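Putative uncharacterized protein lp_3323 (Lactobacillus plantarum, PDB 3DC7) is of unknown function but belongs to the GDSL-like lipase/acylhydrolase family of SGNH hydrolases, so it probably hydrolyses an ester or acyl bond. Local coordinates at residues L37-W50 with H203-Q217. Sequence-based numbering, arbitrary orientation.
Sequences LATVHYHDILAADW and HPNNAGHRVIARKLQ. With SO4 (sulfate ion), chain D.
Tyr-42 and Ala-213 are the nearest CA pair between helices 42-50 and 206-217, at 4.7 Å; the axes come within 8.4 Å of each other and cross at -52°. Tyr-42 is the knob here, set in a hole formed by His-209, Ile-212, Ala-213 and Leu-216. With CG held between the backbone N and the carbonyl carbon (chi1 68°), its ring drops beside the partner helix: CB lies on Ile-212 CG2, CD1 touches Leu-216 CD2, and His-209 ND1 sits at the ring edge. Its hydroxyl points away from helix 206-217 and hydrogen-bonds Thr-32 OG1. Farther along, Ile-45 lays CG2 against the methyl of Ala-213, while Leu-46 CD1 presses on Leu-216 CD2 at a tight 3.3 Å. Trp-50 closes this end: its NE1 donates to Gln-217 OE1 (2.8 Å) in the carbonyl plane, on a lone pair, and a water joins that oxygen to Asp-49. Gln-217 NE2 is held by Val-19 O and Asp-221 OD1.

At the other end the contact turns polar. Asn-206 OD1 accepts from Val-40 N (3.2 Å), which approaches from above the carbonyl plane, and ND2 gives a weak, nearly straight bond to Thr-39 OG1. Ala-38 CB meets His-209 CD2, and ND1 of that ring takes a weak bond from Tyr-42 N (3.0 Å). Asn-205 caps its helix through OD1 to Gly-208 N, and Asn-206 N, in the first turn, binds a sulfate probably from the crystallisation liquor. Leu-46 and Leu-216 also reach Trp-26 on strand 24-28, so the helices pack as neighbours on one side of the parallel sheet, as in the alpha/beta/alpha sandwich of SGNH hydrolases. Leu-37 CD1 touches His-203, by family motif probably the active-site histidine, beside Ser-30.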
# COMPACT_ATOMS: atom_id res chain seq x y z
N LEU A 37 -7.71 1.22 -30.04
CA LEU A 37 -7.87 2.62 -30.47
C LEU A 37 -6.59 3.45 -30.29
O LEU A 37 -6.41 4.47 -30.94
CB LEU A 37 -9.00 3.27 -29.67
CG LEU A 37 -10.42 2.86 -30.04
CD1 LEU A 37 -11.27 2.76 -28.78
CD2 LEU A 37 -10.99 3.84 -31.05
N ALA A 38 -5.74 3.01 -29.37
CA ALA A 38 -4.41 3.55 -29.19
C ALA A 38 -3.46 2.64 -29.96
O ALA A 38 -3.56 1.42 -29.88
CB ALA A 38 -4.05 3.57 -27.72
N THR A 39 -2.54 3.23 -30.70
CA THR A 39 -1.62 2.44 -31.51
C THR A 39 -0.44 1.88 -30.72
O THR A 39 0.11 0.85 -31.10
CB THR A 39 -1.11 3.21 -32.75
OG1 THR A 39 -0.53 4.46 -32.35
CG2 THR A 39 -2.28 3.49 -33.72
N VAL A 40 -0.07 2.54 -29.61
CA VAL A 40 1.09 2.14 -28.81
C VAL A 40 0.69 1.89 -27.35
O VAL A 40 0.46 2.83 -26.59
CB VAL A 40 2.22 3.19 -28.86
CG1 VAL A 40 3.46 2.66 -28.14
CG2 VAL A 40 2.56 3.55 -30.31
N HIS A 41 0.64 0.61 -26.97
CA HIS A 41 0.14 0.20 -25.67
C HIS A 41 1.25 0.15 -24.62
O HIS A 41 2.43 0.17 -24.96
CB HIS A 41 -0.54 -1.17 -25.78
CG HIS A 41 -1.83 -1.15 -26.55
ND1 HIS A 41 -1.87 -1.15 -27.93
CD2 HIS A 41 -3.12 -1.14 -26.13
CE1 HIS A 41 -3.13 -1.14 -28.32
NE2 HIS A 41 -3.91 -1.13 -27.26
N TYR A 42 0.88 0.07 -23.36
CA TYR A 42 1.86 0.02 -22.28
C TYR A 42 2.83 -1.16 -22.46
O TYR A 42 4.04 -1.01 -22.23
CB TYR A 42 1.17 -0.04 -20.90
CG TYR A 42 0.44 -1.34 -20.68
CD1 TYR A 42 1.07 -2.42 -20.06
CD2 TYR A 42 -0.87 -1.50 -21.13
CE1 TYR A 42 0.40 -3.64 -19.89
CE2 TYR A 42 -1.55 -2.71 -20.96
CZ TYR A 42 -0.91 -3.77 -20.34
OH TYR A 42 -1.58 -4.96 -20.17
N HIS A 43 2.31 -2.31 -22.89
CA HIS A 43 3.16 -3.48 -23.03
C HIS A 43 4.09 -3.39 -24.25
O HIS A 43 5.13 -4.04 -24.29
CB HIS A 43 2.34 -4.77 -23.04
CG HIS A 43 1.28 -4.79 -24.08
ND1 HIS A 43 1.51 -5.27 -25.36
CD2 HIS A 43 -0.01 -4.39 -24.05
CE1 HIS A 43 0.39 -5.17 -26.07
NE2 HIS A 43 -0.54 -4.63 -25.30
N ASP A 44 3.73 -2.57 -25.24
CA ASP A 44 4.58 -2.34 -26.41
C ASP A 44 5.79 -1.49 -26.01
O ASP A 44 6.92 -1.76 -26.43
CB ASP A 44 3.79 -1.65 -27.52
CG ASP A 44 2.77 -2.57 -28.17
OD1 ASP A 44 3.06 -3.77 -28.33
OD2 ASP A 44 1.68 -2.09 -28.54
N ILE A 45 5.53 -0.49 -25.17
CA ILE A 45 6.60 0.30 -24.53
C ILE A 45 7.53 -0.59 -23.71
O ILE A 45 8.74 -0.57 -23.91
CB ILE A 45 6.02 1.47 -23.68
CG1 ILE A 45 5.26 2.44 -24.58
CG2 ILE A 45 7.15 2.21 -22.92
CD1 ILE A 45 4.18 3.23 -23.89
N LEU A 46 6.97 -1.39 -22.80
CA LEU A 46 7.79 -2.23 -21.94
C LEU A 46 8.51 -3.34 -22.69
O LEU A 46 9.67 -3.63 -22.39
CB LEU A 46 6.97 -2.82 -20.79
CG LEU A 46 6.39 -1.80 -19.82
CD1 LEU A 46 5.28 -2.42 -19.06
CD2 LEU A 46 7.45 -1.24 -18.90
N ALA A 47 7.84 -3.96 -23.65
CA ALA A 47 8.47 -5.04 -24.40
C ALA A 47 9.73 -4.54 -25.13
O ALA A 47 10.73 -5.25 -25.18
CB ALA A 47 7.50 -5.68 -25.39
N ALA A 48 9.66 -3.32 -25.67
CA ALA A 48 10.79 -2.67 -26.34
C ALA A 48 11.93 -2.35 -25.36
O ALA A 48 13.09 -2.67 -25.64
CB ALA A 48 10.33 -1.42 -27.07
N ASP A 49 11.60 -1.74 -24.23
CA ASP A 49 12.57 -1.41 -23.18
C ASP A 49 13.25 -2.65 -22.60
O ASP A 49 14.40 -2.58 -22.18
CB ASP A 49 11.90 -0.65 -22.03
CG ASP A 49 11.37 0.71 -22.46
OD1 ASP A 49 11.65 1.15 -23.61
OD2 ASP A 49 10.67 1.34 -21.63
N TRP A 50 12.52 -3.76 -22.55
CA TRP A 50 13.04 -4.99 -21.96
C TRP A 50 13.83 -5.84 -22.95
O TRP A 50 14.50 -6.78 -22.54
CB TRP A 50 11.90 -5.83 -21.38
CG TRP A 50 11.18 -5.23 -20.21
CD1 TRP A 50 11.57 -4.14 -19.47
CD2 TRP A 50 9.97 -5.71 -19.61
NE1 TRP A 50 10.66 -3.91 -18.46
CE2 TRP A 50 9.67 -4.86 -18.53
CE3 TRP A 50 9.11 -6.77 -19.90
CZ2 TRP A 50 8.53 -5.03 -17.74
CZ3 TRP A 50 7.99 -6.94 -19.12
CH2 TRP A 50 7.71 -6.07 -18.05
N HIS A 203 -10.94 4.17 -22.54
CA HIS A 203 -9.69 3.65 -23.07
C HIS A 203 -8.61 4.71 -22.97
O HIS A 203 -8.83 5.84 -23.35
CB HIS A 203 -9.84 3.23 -24.54
CG HIS A 203 -10.89 2.20 -24.76
ND1 HIS A 203 -10.71 0.87 -24.44
CD2 HIS A 203 -12.14 2.30 -25.28
CE1 HIS A 203 -11.82 0.20 -24.73
NE2 HIS A 203 -12.69 1.04 -25.24
N PRO A 204 -7.42 4.34 -22.46
CA PRO A 204 -6.31 5.27 -22.52
C PRO A 204 -5.91 5.53 -23.96
O PRO A 204 -6.00 4.63 -24.80
CB PRO A 204 -5.18 4.53 -21.79
CG PRO A 204 -5.84 3.51 -20.97
CD PRO A 204 -7.05 3.09 -21.77
N ASN A 205 -5.51 6.76 -24.27
CA ASN A 205 -4.87 7.03 -25.55
C ASN A 205 -3.36 6.73 -25.44
O ASN A 205 -2.93 6.11 -24.46
CB ASN A 205 -5.16 8.48 -25.97
CG ASN A 205 -4.58 9.50 -25.01
OD1 ASN A 205 -3.72 9.17 -24.19
ND2 ASN A 205 -5.05 10.74 -25.09
N ASN A 206 -2.56 7.15 -26.41
CA ASN A 206 -1.12 6.92 -26.34
C ASN A 206 -0.41 7.59 -25.17
O ASN A 206 0.51 7.01 -24.59
CB ASN A 206 -0.43 7.33 -27.64
CG ASN A 206 -0.71 6.38 -28.79
OD1 ASN A 206 -1.35 5.34 -28.62
ND2 ASN A 206 -0.21 6.73 -29.95
N ALA A 207 -0.83 8.81 -24.83
CA ALA A 207 -0.28 9.51 -23.66
C ALA A 207 -0.61 8.78 -22.36
O ALA A 207 0.21 8.71 -21.44
CB ALA A 207 -0.79 10.97 -23.61
N GLY A 208 -1.81 8.21 -22.30
CA GLY A 208 -2.27 7.46 -21.13
C GLY A 208 -1.49 6.17 -20.99
O GLY A 208 -1.13 5.77 -19.88
N HIS A 209 -1.20 5.55 -22.13
CA HIS A 209 -0.37 4.36 -22.15
C HIS A 209 1.07 4.59 -21.72
O HIS A 209 1.64 3.73 -21.07
CB HIS A 209 -0.44 3.67 -23.51
CG HIS A 209 -1.68 2.85 -23.69
ND1 HIS A 209 -1.78 1.55 -23.24
CD2 HIS A 209 -2.88 3.15 -24.24
CE1 HIS A 209 -2.98 1.08 -23.53
NE2 HIS A 209 -3.67 2.03 -24.13
N ARG A 210 1.65 5.74 -22.06
CA ARG A 210 3.00 6.08 -21.61
C ARG A 210 3.03 6.17 -20.09
O ARG A 210 3.97 5.70 -19.44
CB ARG A 210 3.47 7.38 -22.26
CG ARG A 210 3.84 7.23 -23.72
CD ARG A 210 4.64 8.42 -24.23
NE ARG A 210 3.86 9.64 -24.32
CZ ARG A 210 3.01 9.93 -25.31
NH1 ARG A 210 2.82 9.07 -26.30
NH2 ARG A 210 2.36 11.08 -25.30
N VAL A 211 1.99 6.79 -19.54
CA VAL A 211 1.83 6.92 -18.08
C VAL A 211 1.77 5.52 -17.45
O VAL A 211 2.49 5.23 -16.50
CB VAL A 211 0.58 7.75 -17.68
CG1 VAL A 211 0.27 7.61 -16.19
CG2 VAL A 211 0.77 9.22 -18.03
N ILE A 212 0.91 4.66 -18.00
CA ILE A 212 0.71 3.31 -17.47
C ILE A 212 2.01 2.50 -17.46
O ILE A 212 2.30 1.81 -16.49
CB ILE A 212 -0.42 2.57 -18.24
CG1 ILE A 212 -1.77 3.19 -17.88
CG2 ILE A 212 -0.40 1.07 -17.91
CD1 ILE A 212 -2.89 2.79 -18.81
N ALA A 213 2.78 2.60 -18.54
CA ALA A 213 4.09 1.97 -18.66
C ALA A 213 5.05 2.42 -17.57
O ALA A 213 5.74 1.60 -16.96
CB ALA A 213 4.68 2.24 -20.04
N ARG A 214 5.09 3.72 -17.32
CA ARG A 214 5.90 4.28 -16.24
C ARG A 214 5.44 3.75 -14.87
O ARG A 214 6.25 3.36 -14.05
CB ARG A 214 5.87 5.80 -16.27
CG ARG A 214 6.57 6.38 -17.49
CD ARG A 214 6.78 7.88 -17.35
NE ARG A 214 5.55 8.66 -17.46
CZ ARG A 214 5.19 9.38 -18.53
NH1 ARG A 214 5.97 9.45 -19.60
NH2 ARG A 214 4.05 10.05 -18.50
N LYS A 215 4.13 3.73 -14.65
CA LYS A 215 3.58 3.27 -13.37
C LYS A 215 3.89 1.80 -13.15
O LYS A 215 4.21 1.41 -12.04
CB LYS A 215 2.07 3.53 -13.29
CG LYS A 215 1.72 5.02 -13.12
CD LYS A 215 2.25 5.59 -11.79
CE LYS A 215 2.18 7.12 -11.75
NZ LYS A 215 3.47 7.78 -12.13
N LEU A 216 3.82 1.01 -14.21
CA LEU A 216 4.09 -0.42 -14.12
C LEU A 216 5.57 -0.70 -13.85
O LEU A 216 5.89 -1.52 -13.01
CB LEU A 216 3.59 -1.16 -15.37
CG LEU A 216 3.82 -2.67 -15.52
CD1 LEU A 216 3.41 -3.48 -14.30
CD2 LEU A 216 3.02 -3.15 -16.74
N GLN A 217 6.46 -0.03 -14.57
CA GLN A 217 7.90 -0.23 -14.33
C GLN A 217 8.28 0.11 -12.88
O GLN A 217 8.98 -0.67 -12.23
CB GLN A 217 8.76 0.54 -15.34
CG GLN A 217 10.26 0.20 -15.28
CD GLN A 217 10.58 -1.22 -15.77
OE1 GLN A 217 10.24 -1.59 -16.89
NE2 GLN A 217 11.24 -2.00 -14.94
S SO4 D . -3.61 8.49 -29.79
O1 SO4 D . -2.67 9.41 -29.16
O2 SO4 D . -4.12 7.51 -28.82
O3 SO4 D . -4.71 9.29 -30.33
O4 SO4 D . -2.95 7.74 -30.86
O HOH W 1 1.88 5.26 -25.83
O HOH W 2 10.14 0.83 -18.89